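Local atomic coordinates of NANS (YJHS), A 9-O-acetyl N-acetylneuraminic acid esterase (Escherichia coli O157:H7 EDL933, PDB entry 3PT5), a protein that probably hydrolyses the 9-O-acetyl group of 9-O-acetyl-N-acetylneuraminate, an SGNH-hydrolase activity that lets Escherichia coli grow on this alternative sialic acid. Residues A[77-80]-A[86-89]; A[88-91]-A[96-99]; A[92-95]-A[99-102]. All blocks are in the same frame, centred on the assembly; numbering follows the deposited sequence.

Contact 1 (A[77-80]-A[86-89])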
ATOM      1  N   THR A  77       3.431  10.248   4.535  1.00 12.40           N
ATOM      2  CA  THR A  77       2.424  10.584   5.542  1.00 12.49           C
ATOM      3  C   THR A  77       1.382   9.477   5.605  1.00 12.10           C
ATOM      4  O   THR A  77       1.542   8.434   4.966  1.00 12.56           O
ATOM      5  CB  THR A  77       1.743  11.974   5.313  1.00 13.84           C
ATOM      6  OG1 THR A  77       0.809  11.915   4.220  1.00 15.28           O
ATOM      7  CG2 THR A  77       2.805  13.045   4.986  1.00 13.81           C
ATOM      8  N   HIS A  78       0.333   9.706   6.385  1.00 11.31           N
ATOM      9  CA  HIS A  78      -0.735   8.693   6.513  1.00 10.00           C
ATOM     10  C   HIS A  78      -1.545   8.453   5.244  1.00 11.17           C
ATOM     11  O   HIS A  78      -2.217   7.423   5.119  1.00  9.65           O
ATOM     12  CB  HIS A  78      -1.667   9.072   7.649  1.00 10.78           C
ATOM     13  CG  HIS A  78      -2.388  10.357   7.402  1.00 11.36           C
ATOM     14  ND1 HIS A  78      -1.848  11.581   7.754  1.00 12.11           N
ATOM     15  CD2 HIS A  78      -3.580  10.621   6.815  1.00 12.09           C
ATOM     16  CE1 HIS A  78      -2.689  12.542   7.394  1.00  9.70           C
ATOM     17  NE2 HIS A  78      -3.738  11.991   6.813  1.00 10.74           N
ATOM     18  N   CYS A  79      -1.465   9.384   4.288  1.00 10.69           N
ATOM     19  CA  CYS A  79      -2.240   9.263   3.052  1.00 11.34           C
ATOM     20  C   CYS A  79      -1.323   9.426   1.847  1.00 11.70           C
ATOM     21  O   CYS A  79      -1.145  10.544   1.364  1.00 11.51           O
ATOM     22  CB  CYS A  79      -3.377  10.297   3.045  1.00 11.16           C
ATOM     23  SG  CYS A  79      -4.605   9.959   1.782  1.00 12.95           S
ATOM     24  N   PRO A  80      -0.680   8.326   1.402  1.00 11.49           N
ATOM     25  CA  PRO A  80       0.414   8.419   0.434  1.00 11.27           C
ATOM     26  C   PRO A  80       0.018   8.755  -1.004  1.00 11.11           C
ATOM     27  O   PRO A  80      -1.156   8.825  -1.367  1.00 11.59           O
ATOM     28  CB  PRO A  80       1.024   6.991   0.465  1.00 11.84           C
ATOM     29  CG  PRO A  80       0.624   6.413   1.781  1.00 11.73           C
ATOM     30  CD  PRO A  80      -0.779   6.966   1.967  1.00 12.34           C
ATOM     31  N   MET A  86      -6.389   9.922  -2.348  1.00 10.38           N
ATOM     32  CA  MET A  86      -7.407   9.873  -1.292  1.00  9.63           C
ATOM     33  C   MET A  86      -7.334  11.060  -0.329  1.00  9.60           C
ATOM     34  O   MET A  86      -8.063  11.101   0.661  1.00 10.19           O
ATOM     35  CB  MET A  86      -7.273   8.564  -0.478  1.00  9.68           C
ATOM     36  CG  MET A  86      -7.347   7.261  -1.294  1.00 11.39           C
ATOM     37  SD  MET A  86      -8.871   7.069  -2.234  1.00 12.27           S
ATOM     38  CE  MET A  86      -9.978   6.639  -0.892  1.00 11.99           C
ATOM     39  N   GLN A  87      -6.459  12.026  -0.608  1.00 10.21           N
ATOM     40  CA  GLN A  87      -6.098  13.038   0.377  1.00 10.45           C
ATOM     41  C   GLN A  87      -7.205  14.019   0.713  1.00 10.27           C
ATOM     42  O   GLN A  87      -7.129  14.683   1.738  1.00 11.30           O
ATOM     43  CB  GLN A  87      -4.828  13.778  -0.043  1.00 10.98           C
ATOM     44  CG  GLN A  87      -3.602  12.885  -0.236  1.00 11.10           C
ATOM     45  CD  GLN A  87      -2.392  13.721  -0.427  1.00 13.07           C
ATOM     46  OE1 GLN A  87      -2.461  14.776  -1.078  1.00 13.03           O
ATOM     47  NE2 GLN A  87      -1.256  13.263   0.092  1.00 12.71           N
ATOM     48  N   SER A  88      -8.228  14.089  -0.139  1.00 10.02           N
ATOM     49  CA  SER A  88      -9.415  14.919   0.112  1.00 10.26           C
ATOM     50  C   SER A  88     -10.629  14.174   0.709  1.00  9.98           C
ATOM     51  O   SER A  88     -11.674  14.775   0.953  1.00 10.24           O
ATOM     52  CB  SER A  88      -9.815  15.703  -1.155  1.00 11.24           C
ATOM     53  OG  SER A  88      -8.779  16.608  -1.538  1.00 12.73           O
ATOM     54  N   TYR A  89     -10.481  12.876   0.985  1.00  9.42           N
ATOM     55  CA  TYR A  89     -11.553  12.152   1.640  1.00  9.69           C
ATOM     56  C   TYR A  89     -11.498  12.395   3.148  1.00  9.75           C
ATOM     57  O   TYR A  89     -11.256  11.453   3.912  1.00  9.49           O
ATOM     58  CB  TYR A  89     -11.424  10.660   1.360  1.00  9.29           C
ATOM     59  CG  TYR A  89     -11.893  10.245  -0.006  1.00 10.53           C
ATOM     60  CD1 TYR A  89     -11.062  10.375  -1.111  1.00 12.92           C
ATOM     61  CD2 TYR A  89     -13.160   9.693  -0.184  1.00 16.85           C
ATOM     62  CE1 TYR A  89     -11.470   9.953  -2.386  1.00 14.80           C
ATOM     63  CE2 TYR A  89     -13.578   9.262  -1.447  1.00 13.67           C
ATOM     64  CZ  TYR A  89     -12.738   9.426  -2.543  1.00 17.12           C
ATOM     65  OH  TYR A  89     -13.148   9.015  -3.805  1.00 18.44           O
TER
HETATM   66  O   HOH W   1      -3.930   8.402  -1.984  1.00 16.22           O
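Cys79 and Gln87 meet in a buried loop-to-loop contact that closes a short excursion of the chain between strand 73-75 and helix 107-114, in the sialic acid-specific acetylesterase family region of this SGNH hydrolase. One direct hydrogen bond carries the polar half of the contact: Gln87 NE2 donates to Cys79 O over 3.0 Å with an N-H...O angle of 170°. The carbonyl is met almost end-on, with a C=O...N angle of 169°, and the oxygen lies close to the amide plane of the glutamine, so the donor is turned squarely on its target. The same NE2 also bonds to Thr61 O, and these two backbone carbonyls together fix the rotation of the amide group. Beyond CG the glutamine runs extended (chi2 -171°), which carries the amide across to the other segment.

Alongside this chain lies the thiol. Cys79 SG sits 3.7 Å from Gln87 CG and 3.8 Å from Met86 CB, and it also packs on the peptide between these two residues, 3.6 Å from Met86 C. A water forms a second, indirect link, donating to Pro80 O at 2.9 Å and accepting from Met86 N at 2.9 Å. From Met86 to Tyr89 the backbone folds into a type I beta turn, closed by a bond from Tyr89 N to Met86 O. The methionine curls away from Cys79, placing CE over one face of the Tyr89 ring, near its rim, and packing against the loop residues Met33, Tyr35 and Thr103. On the other segment, Thr77 and His78 bond to Tyr101, and the backbone of His78 pairs with Gly105, just ahead of helix 107-114; strand 73-75, at an edge of the central sheet, ends just before Thr77.

Contact 2 (A[88-91]-A[96-99])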
ATOM      1  N   SER A  88      -8.228  14.089  -0.139  1.00 10.02           N
ATOM      2  CA  SER A  88      -9.415  14.919   0.112  1.00 10.26           C
ATOM      3  C   SER A  88     -10.629  14.174   0.709  1.00  9.98           C
ATOM      4  O   SER A  88     -11.674  14.775   0.953  1.00 10.24           O
ATOM      5  CB  SER A  88      -9.815  15.703  -1.155  1.00 11.24           C
ATOM      6  OG  SER A  88      -8.779  16.608  -1.538  1.00 12.73           O
ATOM      7  N   TYR A  89     -10.481  12.876   0.985  1.00  9.42           N
ATOM      8  CA  TYR A  89     -11.553  12.152   1.640  1.00  9.69           C
ATOM      9  C   TYR A  89     -11.498  12.395   3.148  1.00  9.75           C
ATOM     10  O   TYR A  89     -11.256  11.453   3.912  1.00  9.49           O
ATOM     11  CB  TYR A  89     -11.424  10.660   1.360  1.00  9.29           C
ATOM     12  CG  TYR A  89     -11.893  10.245  -0.006  1.00 10.53           C
ATOM     13  CD1 TYR A  89     -11.062  10.375  -1.111  1.00 12.92           C
ATOM     14  CD2 TYR A  89     -13.160   9.693  -0.184  1.00 16.85           C
ATOM     15  CE1 TYR A  89     -11.470   9.953  -2.386  1.00 14.80           C
ATOM     16  CE2 TYR A  89     -13.578   9.262  -1.447  1.00 13.67           C
ATOM     17  CZ  TYR A  89     -12.738   9.426  -2.543  1.00 17.12           C
ATOM     18  OH  TYR A  89     -13.148   9.015  -3.805  1.00 18.44           O
ATOM     19  N   HIS A  90     -11.699  13.636   3.580  1.00 10.23           N
ATOM     20  CA  HIS A  90     -11.527  13.981   4.984  1.00 11.19           C
ATOM     21  C   HIS A  90     -12.571  13.348   5.864  1.00 10.90           C
ATOM     22  O   HIS A  90     -13.750  13.196   5.462  1.00 11.30           O
ATOM     23  CB  HIS A  90     -11.599  15.499   5.210  1.00 11.10           C
ATOM     24  CG  HIS A  90     -10.707  16.288   4.304  1.00 11.35           C
ATOM     25  ND1 HIS A  90      -9.392  15.941   4.053  1.00 12.32           N
ATOM     26  CD2 HIS A  90     -10.935  17.423   3.601  1.00 13.43           C
ATOM     27  CE1 HIS A  90      -8.856  16.815   3.215  1.00 10.98           C
ATOM     28  NE2 HIS A  90      -9.770  17.738   2.944  1.00 12.56           N
ATOM     29  N   HIS A  91     -12.145  13.013   7.082  1.00 11.18           N
ATOM     30  CA  HIS A  91     -13.050  12.616   8.124  1.00 11.26           C
ATOM     31  C   HIS A  91     -13.878  13.847   8.551  1.00 12.45           C
ATOM     32  O   HIS A  91     -13.345  14.958   8.614  1.00 13.55           O
ATOM     33  CB  HIS A  91     -12.214  12.119   9.307  1.00 11.35           C
ATOM     34  CG  HIS A  91     -13.016  11.448  10.354  1.00 10.25           C
ATOM     35  ND1 HIS A  91     -13.709  12.147  11.317  1.00  9.06           N
ATOM     36  CD2 HIS A  91     -13.249  10.134  10.598  1.00  9.14           C
ATOM     37  CE1 HIS A  91     -14.321  11.298  12.122  1.00  9.14           C
ATOM     38  NE2 HIS A  91     -14.060  10.067  11.706  1.00  9.32           N
ATOM     39  N   ASN A  96      -7.793  20.145  11.316  1.00 25.65           N
ATOM     40  CA  ASN A  96      -6.766  20.752  10.514  1.00 25.62           C
ATOM     41  C   ASN A  96      -6.574  19.916   9.269  1.00 25.33           C
ATOM     42  O   ASN A  96      -5.979  18.842   9.322  1.00 25.20           O
ATOM     43  CB  ASN A  96      -5.472  20.847  11.337  1.00 25.74           C
ATOM     44  CG  ASN A  96      -4.345  21.583  10.618  1.00 25.89           C
ATOM     45  OD1 ASN A  96      -4.411  21.864   9.419  1.00 28.21           O
ATOM     46  ND2 ASN A  96      -3.299  21.895  11.363  1.00 25.32           N
ATOM     47  N   HIS A  97      -7.078  20.420   8.149  1.00 24.77           N
ATOM     48  CA  HIS A  97      -6.984  19.709   6.863  1.00 23.67           C
ATOM     49  C   HIS A  97      -5.609  19.780   6.182  1.00 22.73           C
ATOM     50  O   HIS A  97      -5.415  19.242   5.081  1.00 21.12           O
ATOM     51  CB  HIS A  97      -8.122  20.136   5.927  1.00 24.09           C
ATOM     52  CG  HIS A  97      -9.485  19.800   6.446  1.00 26.04           C
ATOM     53  ND1 HIS A  97     -10.637  20.326   5.909  1.00 27.93           N
ATOM     54  CD2 HIS A  97      -9.883  18.978   7.447  1.00 28.78           C
ATOM     55  CE1 HIS A  97     -11.685  19.841   6.552  1.00 28.15           C
ATOM     56  NE2 HIS A  97     -11.254  19.027   7.494  1.00 27.85           N
ATOM     57  N   GLN A  98      -4.658  20.436   6.850  1.00 22.17           N
ATOM     58  CA  GLN A  98      -3.245  20.443   6.458  1.00 22.26           C
ATOM     59  C   GLN A  98      -2.480  19.282   7.052  1.00 20.52           C
ATOM     60  O   GLN A  98      -1.423  18.908   6.550  1.00 20.10           O
ATOM     61  CB  GLN A  98      -2.542  21.698   6.970  1.00 23.45           C
ATOM     62  CG  GLN A  98      -3.113  22.992   6.518  1.00 27.32           C
ATOM     63  CD  GLN A  98      -2.764  23.258   5.101  1.00 29.79           C
ATOM     64  OE1 GLN A  98      -3.429  22.770   4.195  1.00 32.55           O
ATOM     65  NE2 GLN A  98      -1.710  24.035   4.885  1.00 31.12           N
ATOM     66  N   THR A  99      -3.001  18.750   8.147  1.00 19.53           N
ATOM     67  CA  THR A  99      -2.332  17.662   8.858  1.00 18.26           C
ATOM     68  C   THR A  99      -3.192  16.411   8.989  1.00 17.49           C
ATOM     69  O   THR A  99      -2.645  15.294   9.030  1.00 17.66           O
ATOM     70  CB  THR A  99      -1.939  18.071  10.269  1.00 18.29           C
ATOM     71  OG1 THR A  99      -3.113  18.436  11.009  1.00 18.48           O
ATOM     72  CG2 THR A  99      -0.936  19.238  10.243  1.00 18.71           C
TER
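Both His90 and His97 carry CG beside the backbone N (chi1 -51° and -63°), and with their CA-CB bonds directed at one another the two imidazoles come together as a face-to-face stack. The ring centroids lie 4.2 Å apart and the planes are inclined by 21°, so the overlap is slightly splayed. It is also partial: the CD2-NE2 side of His90 lies over the CG-ND1 side of His97, with His90 CD2 closest to His97 ND1 at 3.7 Å. His97 CG lies over the His90 face, displaced toward its rim. The stack joins two limbs of the irregular connection between strand 73-75 and helix 107-114, the first of them bent by an inverse gamma turn centred on Tyr89.

The other face of the His90 ring is covered from its own segment, where Ser88 O stands 3.7 Å above the ring centre. That imidazole is therefore sandwiched between a backbone carbonyl and an aromatic ring. Its ND1 is joined to Gly102 N by a hydrogen bond, which helps to hold the ring at this rotation. His97 has a weaker tether, a weak bond from NE2 to Ala94 O. Its backbone sits in an Asx turn, in which Asn96 OD1 accepts from Gln98 N at 2.9 Å, the donor standing above the carbonyl plane.

No hydrogen bond joins the two segments, so this surface link rests on the ring stack. Because Gly102 N can only donate, His90 ND1 probably carries no proton. His90 is then probably neutral, with its proton on NE2, and the stack probably does not hold two positive charges.

Contact 3 (A[92-95]-A[99-102])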
ATOM      1  N   PRO A  92     -15.185  13.678   8.795  1.00 13.72           N
ATOM      2  CA  PRO A  92     -16.007  14.849   9.227  1.00 14.41           C
ATOM      3  C   PRO A  92     -15.458  15.645  10.424  1.00 15.92           C
ATOM      4  O   PRO A  92     -15.709  16.851  10.530  1.00 16.14           O
ATOM      5  CB  PRO A  92     -17.362  14.240   9.606  1.00 14.66           C
ATOM      6  CG  PRO A  92     -17.272  12.763   9.303  1.00 14.84           C
ATOM      7  CD  PRO A  92     -15.961  12.426   8.680  1.00 13.14           C
ATOM      8  N   LEU A  93     -14.757  14.975  11.329  1.00 15.61           N
ATOM      9  CA  LEU A  93     -14.281  15.599  12.581  1.00 15.84           C
ATOM     10  C   LEU A  93     -12.791  15.949  12.509  1.00 16.74           C
ATOM     11  O   LEU A  93     -12.141  16.137  13.542  1.00 16.95           O
ATOM     12  CB  LEU A  93     -14.574  14.687  13.777  1.00 15.77           C
ATOM     13  CG  LEU A  93     -15.994  14.119  13.939  1.00 15.47           C
ATOM     14  CD1 LEU A  93     -16.034  13.243  15.192  1.00 13.55           C
ATOM     15  CD2 LEU A  93     -17.104  15.227  13.948  1.00 15.10           C
ATOM     16  N   ALA A  94     -12.244  16.028  11.300  1.00 17.25           N
ATOM     17  CA  ALA A  94     -10.890  16.553  11.128  1.00 19.28           C
ATOM     18  C   ALA A  94     -10.901  18.082  11.273  1.00 21.23           C
ATOM     19  O   ALA A  94     -11.647  18.780  10.544  1.00 21.48           O
ATOM     20  CB  ALA A  94     -10.331  16.163   9.780  1.00 18.75           C
ATOM     21  N   THR A  95     -10.078  18.571  12.208  1.00 23.63           N
ATOM     22  CA  THR A  95      -9.889  20.013  12.489  1.00 25.94           C
ATOM     23  C   THR A  95      -9.014  20.663  11.428  1.00 26.57           C
ATOM     24  O   THR A  95      -9.425  21.617  10.740  1.00 28.13           O
ATOM     25  CB  THR A  95      -9.144  20.228  13.829  1.00 25.98           C
ATOM     26  OG1 THR A  95      -9.720  19.420  14.860  1.00 28.13           O
ATOM     27  CG2 THR A  95      -9.156  21.715  14.244  1.00 28.16           C
ATOM     28  N   THR A  99      -3.001  18.750   8.147  1.00 19.53           N
ATOM     29  CA  THR A  99      -2.332  17.662   8.858  1.00 18.26           C
ATOM     30  C   THR A  99      -3.192  16.411   8.989  1.00 17.49           C
ATOM     31  O   THR A  99      -2.645  15.294   9.030  1.00 17.66           O
ATOM     32  CB  THR A  99      -1.939  18.071  10.269  1.00 18.29           C
ATOM     33  OG1 THR A  99      -3.113  18.436  11.009  1.00 18.48           O
ATOM     34  CG2 THR A  99      -0.936  19.238  10.243  1.00 18.71           C
ATOM     35  N   GLN A 100      -4.507  16.603   9.098  1.00 16.51           N
ATOM     36  CA  GLN A 100      -5.464  15.491   9.318  1.00 15.11           C
ATOM     37  C   GLN A 100      -6.329  15.212   8.090  1.00 14.80           C
ATOM     38  O   GLN A 100      -7.489  14.818   8.225  1.00 16.23           O
ATOM     39  CB  GLN A 100      -6.410  15.801  10.485  1.00 16.73           C
ATOM     40  CG  GLN A 100      -5.779  15.827  11.840  1.00 20.04           C
ATOM     41  CD  GLN A 100      -6.807  16.037  12.940  1.00 21.70           C
ATOM     42  OE1 GLN A 100      -7.507  17.045  12.934  1.00 25.43           O
ATOM     43  NE2 GLN A 100      -6.896  15.086  13.889  1.00 25.34           N
ATOM     44  N   TYR A 101      -5.752  15.398   6.919  1.00 12.94           N
ATOM     45  CA  TYR A 101      -6.458  15.238   5.650  1.00 12.01           C
ATOM     46  C   TYR A 101      -6.688  13.774   5.304  1.00 11.52           C
ATOM     47  O   TYR A 101      -5.868  12.924   5.609  1.00 10.79           O
ATOM     48  CB  TYR A 101      -5.657  15.886   4.516  1.00 12.34           C
ATOM     49  CG  TYR A 101      -4.170  15.520   4.501  1.00 12.12           C
ATOM     50  CD1 TYR A 101      -3.703  14.412   3.784  1.00 11.06           C
ATOM     51  CD2 TYR A 101      -3.248  16.276   5.190  1.00 10.11           C
ATOM     52  CE1 TYR A 101      -2.371  14.064   3.780  1.00 12.16           C
ATOM     53  CE2 TYR A 101      -1.900  15.941   5.206  1.00 13.22           C
ATOM     54  CZ  TYR A 101      -1.465  14.829   4.493  1.00 12.72           C
ATOM     55  OH  TYR A 101      -0.143  14.492   4.485  1.00 14.33           O
ATOM     56  N   GLY A 102      -7.797  13.480   4.646  1.00 10.52           N
ATOM     57  CA  GLY A 102      -7.921  12.200   3.970  1.00 10.38           C
ATOM     58  C   GLY A 102      -8.116  10.973   4.836  1.00  9.60           C
ATOM     59  O   GLY A 102      -8.510  11.039   6.001  1.00 10.57           O
TER
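Gln100 OE1 takes the backbone N-H of Thr95 across 3.1 Å, the one hydrogen bond between these two segments. It is bent, with an N-H...O angle of 141°, and the donor is tilted 28° from the plane of the side-chain carbonyl. Thr95 CB lies 3.7 Å from the same oxygen, and the threonine hydroxyl lies close by at OG1, 3.8 Å from OE1. The glutamine reaches this far because its chain is extended beyond CG, with chi2 at -176°. At the other side of its amide, NE2 makes a weak bond to Pro40 O, so the group also reaches, weakly, the loop of Pro40.

Nearer the backbone the segments meet by van der Waals packing. Ala94 turns its CB toward Gln100 and rests it 4.0 Å from the glutamine CB, while Gln100 O approaches the same methyl at 3.5 Å. The alpha carbons of Ala94 and Gln100 are 5.8 Å apart where the chain doubles back; neither segment is helix or strand. The two segments thus form the neck of a surface loop in the long connection between strand 73-75 and helix 107-114 of the SGNH-hydrolase fold. On the 99-102 side, Tyr101 is buried: its CB is directed away from 92-95, and its ring meets that of His62. Leu93, on the 92-95 side, packs instead on Tyr294 and Tyr298.

How the contacts relate
Leaving strand 73-75, the chain runs through 77-80 and returns at 86-89, where contact 1 closes a first, buried loop. Contact 2 opens on the last two residues of that segment, Ser88 and Tyr89, and closes at 96-99. Contact 3 starts within this second loop, at 92-95, and ends beyond it at 99-102, so contacts 2 and 3 interlock and share Thr99; their centres are 3 Å apart. The closing segment of contact 3 also ties the three together, Tyr101 reaching back to the first segment of contact 1 and Gly102 to that of contact 2. Surface loop and buried loop are thereby joined ahead of helix 107-114.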